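Local atomic coordinates of putative lipoprotein (Pseudomonas protegens, PDB entry 4KT3), a protein that binds a type VI secretion effector, a peptidoglycan glycoside hydrolase, and as its immunity protein probably neutralises it. Residues Q23-L28 against Y63-G68. Numbering follows the deposited sequence.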
ATOM      1  N   GLN B  23      10.440   6.996  14.690  1.00 22.22           N
ATOM      2  CA  GLN B  23      10.589   8.408  14.366  1.00 21.29           C
ATOM      3  C   GLN B  23      10.066   8.713  12.963  1.00 20.95           C
ATOM      4  O   GLN B  23       9.420   9.738  12.747  1.00 20.14           O
ATOM      5  CB  GLN B  23      12.054   8.832  14.492  1.00 23.28           C
ATOM      6  CG  GLN B  23      12.566   8.837  15.929  1.00 27.92           C
ATOM      7  CD  GLN B  23      14.060   9.074  16.032  1.00 28.02           C
ATOM      8  OE1 GLN B  23      14.834   8.625  15.187  1.00 26.17           O
ATOM      9  NE2 GLN B  23      14.474   9.796  17.072  1.00 31.03           N
ATOM     10  N   ALA B  24      10.334   7.819  12.014  1.00 18.93           N
ATOM     11  CA  ALA B  24       9.842   7.991  10.650  1.00 16.79           C
ATOM     12  C   ALA B  24       8.309   8.015  10.641  1.00 19.09           C
ATOM     13  O   ALA B  24       7.700   8.787   9.908  1.00 18.94           O
ATOM     14  CB  ALA B  24      10.368   6.883   9.742  1.00 17.11           C
ATOM     15  N   GLU B  25       7.684   7.183  11.470  1.00 19.83           N
ATOM     16  CA  GLU B  25       6.230   7.188  11.552  1.00 19.08           C
ATOM     17  C   GLU B  25       5.731   8.529  12.095  1.00 19.28           C
ATOM     18  O   GLU B  25       4.703   9.048  11.660  1.00 20.29           O
ATOM     19  CB  GLU B  25       5.708   6.058  12.443  1.00 18.69           C
ATOM     20  CG  GLU B  25       4.201   5.930  12.374  1.00 22.55           C
ATOM     21  CD  GLU B  25       3.637   4.992  13.421  1.00 32.52           C
ATOM     22  OE1 GLU B  25       4.194   3.896  13.622  1.00 36.34           O
ATOM     23  OE2 GLU B  25       2.626   5.358  14.046  1.00 34.81           O
ATOM     24  N   GLN B  26       6.456   9.091  13.052  1.00 18.95           N
ATOM     25  CA  GLN B  26       6.057  10.380  13.598  1.00 22.04           C
ATOM     26  C   GLN B  26       6.194  11.481  12.544  1.00 22.02           C
ATOM     27  O   GLN B  26       5.350  12.380  12.474  1.00 21.71           O
ATOM     28  CB  GLN B  26       6.830  10.706  14.875  1.00 24.87           C
ATOM     29  CG  GLN B  26       6.426   9.823  16.045  1.00 34.39           C
ATOM     30  CD  GLN B  26       4.915   9.805  16.279  1.00 37.30           C
ATOM     31  OE1 GLN B  26       4.276  10.857  16.361  1.00 38.46           O
ATOM     32  NE2 GLN B  26       4.340   8.605  16.379  1.00 40.84           N
ATOM     33  N   VAL B  27       7.229  11.391  11.709  1.00 20.93           N
ATOM     34  CA  VAL B  27       7.371  12.296  10.573  1.00 18.61           C
ATOM     35  C   VAL B  27       6.159  12.151   9.648  1.00 17.43           C
ATOM     36  O   VAL B  27       5.543  13.142   9.255  1.00 18.81           O
ATOM     37  CB  VAL B  27       8.684  12.030   9.779  1.00 18.78           C
ATOM     38  CG1 VAL B  27       8.721  12.834   8.491  1.00 19.50           C
ATOM     39  CG2 VAL B  27       9.907  12.372  10.632  1.00 21.74           C
ATOM     40  N   LEU B  28       5.813  10.916   9.294  1.00 18.04           N
ATOM     41  CA  LEU B  28       4.645  10.675   8.453  1.00 15.35           C
ATOM     42  C   LEU B  28       3.387  11.282   9.077  1.00 20.14           C
ATOM     43  O   LEU B  28       2.577  11.916   8.390  1.00 18.11           O
ATOM     44  CB  LEU B  28       4.453   9.174   8.217  1.00 16.07           C
ATOM     45  CG  LEU B  28       3.204   8.823   7.410  1.00 17.62           C
ATOM     46  CD1 LEU B  28       3.256   9.466   6.023  1.00 20.62           C
ATOM     47  CD2 LEU B  28       3.043   7.318   7.289  1.00 17.85           C
ATOM     48  N   TYR B  63      11.637   3.911   5.289  1.00 12.72           N
ATOM     49  CA  TYR B  63      10.696   3.010   5.940  1.00 12.08           C
ATOM     50  C   TYR B  63       9.335   3.207   5.276  1.00 11.93           C
ATOM     51  O   TYR B  63       8.938   4.341   5.010  1.00 12.96           O
ATOM     52  CB  TYR B  63      10.596   3.327   7.422  1.00 13.85           C
ATOM     53  CG  TYR B  63      11.790   2.870   8.211  1.00 16.23           C
ATOM     54  CD1 TYR B  63      12.077   1.520   8.343  1.00 18.05           C
ATOM     55  CD2 TYR B  63      12.624   3.785   8.833  1.00 19.47           C
ATOM     56  CE1 TYR B  63      13.169   1.093   9.068  1.00 20.31           C
ATOM     57  CE2 TYR B  63      13.711   3.373   9.560  1.00 20.44           C
ATOM     58  CZ  TYR B  63      13.986   2.027   9.671  1.00 21.28           C
ATOM     59  OH  TYR B  63      15.071   1.619  10.406  1.00 28.38           O
ATOM     60  N   ASP B  64       8.630   2.113   5.005  1.00 12.17           N
ATOM     61  CA  ASP B  64       7.319   2.186   4.359  1.00  9.97           C
ATOM     62  C   ASP B  64       6.180   2.042   5.373  1.00  9.71           C
ATOM     63  O   ASP B  64       6.306   1.324   6.382  1.00 12.00           O
ATOM     64  CB  ASP B  64       7.163   1.086   3.306  1.00 11.09           C
ATOM     65  CG  ASP B  64       8.055   1.273   2.092  1.00 12.15           C
ATOM     66  OD1 ASP B  64       8.857   2.230   2.031  1.00 12.59           O
ATOM     67  OD2 ASP B  64       7.960   0.407   1.195  1.00 12.25           O
ATOM     68  N   PHE B  65       5.057   2.700   5.083  1.00 11.63           N
ATOM     69  CA  PHE B  65       3.895   2.696   5.963  1.00 12.97           C
ATOM     70  C   PHE B  65       2.628   2.651   5.138  1.00 13.92           C
ATOM     71  O   PHE B  65       2.536   3.302   4.095  1.00 13.44           O
ATOM     72  CB  PHE B  65       3.849   3.970   6.820  1.00 13.85           C
ATOM     73  CG  PHE B  65       5.038   4.143   7.693  1.00 12.78           C
ATOM     74  CD1 PHE B  65       5.054   3.608   8.974  1.00 15.20           C
ATOM     75  CD2 PHE B  65       6.160   4.827   7.233  1.00 13.82           C
ATOM     76  CE1 PHE B  65       6.161   3.754   9.781  1.00 13.06           C
ATOM     77  CE2 PHE B  65       7.265   4.974   8.042  1.00 17.11           C
ATOM     78  CZ  PHE B  65       7.263   4.445   9.319  1.00 15.07           C
ATOM     79  N   SER B  66       1.649   1.883   5.599  1.00 12.86           N
ATOM     80  CA  SER B  66       0.339   1.909   4.969  1.00 11.35           C
ATOM     81  C   SER B  66      -0.644   2.642   5.867  1.00 14.70           C
ATOM     82  O   SER B  66      -0.533   2.600   7.094  1.00 16.62           O
ATOM     83  CB  SER B  66      -0.159   0.494   4.689  1.00 18.29           C
ATOM     84  OG  SER B  66      -0.466  -0.181   5.883  1.00 18.38           O
ATOM     85  N   LEU B  67      -1.596   3.327   5.240  1.00 13.51           N
ATOM     86  CA  LEU B  67      -2.673   4.007   5.933  1.00 14.33           C
ATOM     87  C   LEU B  67      -3.966   3.333   5.508  1.00 13.29           C
ATOM     88  O   LEU B  67      -4.273   3.237   4.318  1.00 14.85           O
ATOM     89  CB  LEU B  67      -2.698   5.473   5.544  1.00 15.96           C
ATOM     90  CG  LEU B  67      -3.867   6.298   6.085  1.00 19.52           C
ATOM     91  CD1 LEU B  67      -3.845   6.359   7.607  1.00 22.19           C
ATOM     92  CD2 LEU B  67      -3.823   7.689   5.477  1.00 22.31           C
ATOM     93  N   GLY B  68      -4.719   2.839   6.476  1.00 18.56           N
ATOM     94  CA  GLY B  68      -5.882   2.044   6.155  1.00 23.65           C
ATOM     95  C   GLY B  68      -7.029   2.205   7.118  1.00 17.41           C
ATOM     96  O   GLY B  68      -6.923   2.900   8.122  1.00 18.07           O
TER
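Phe65 is the bump of this contact: its ring lies beneath the helix, with Glu25 and Leu28 over the same side of it, and it accounts for 94 of the 224 Å² buried between the segments. CG stands anti to the carbonyl carbon (chi1 -60°), which starts the ring beside the backbone N of its own residue. At the far end of the ring, Phe65 CZ lies beneath Glu25 N at 3.5 Å. The Glu25 CB and CG pass over the CE1 end of the ring, CB 3.5 Å from Phe65 CE1; the two side chains cross at about a right angle. Glu25 continues extended past the ring, and its carboxylate forms a salt bridge with Arg29 on the same helix. At the base of the ring, Leu28 slides past Phe65 in the opposite direction, one methyl, CD2, coming within 3.5 Å of Phe65 CB. Ala24 is a smaller bump: its CB caps the notch between two aromatic rings, 3.9 Å from Tyr63 CD2 and 4.0 Å from Phe65 CZ. All these contacts between side chains are apolar, and the axes of segments 23-28 and 63-68 cross at -52° with a closest approach of 9.2 Å, so the helix packs diagonally across the strand. The fold is thus layered here, helix 21-34 over an antiparallel sheet. Strand 62-69 lies between strands 44-47 and 78-86. The latter extends the surface under the helix, Val85 meeting Ala24 and Phe65, and Phe83 meeting Leu28, while Ile46 of strand 44-47 packs beside Phe65. Val27, which makes no contact with the strand segment, packs on Leu106 and Leu109 of helix 104-117.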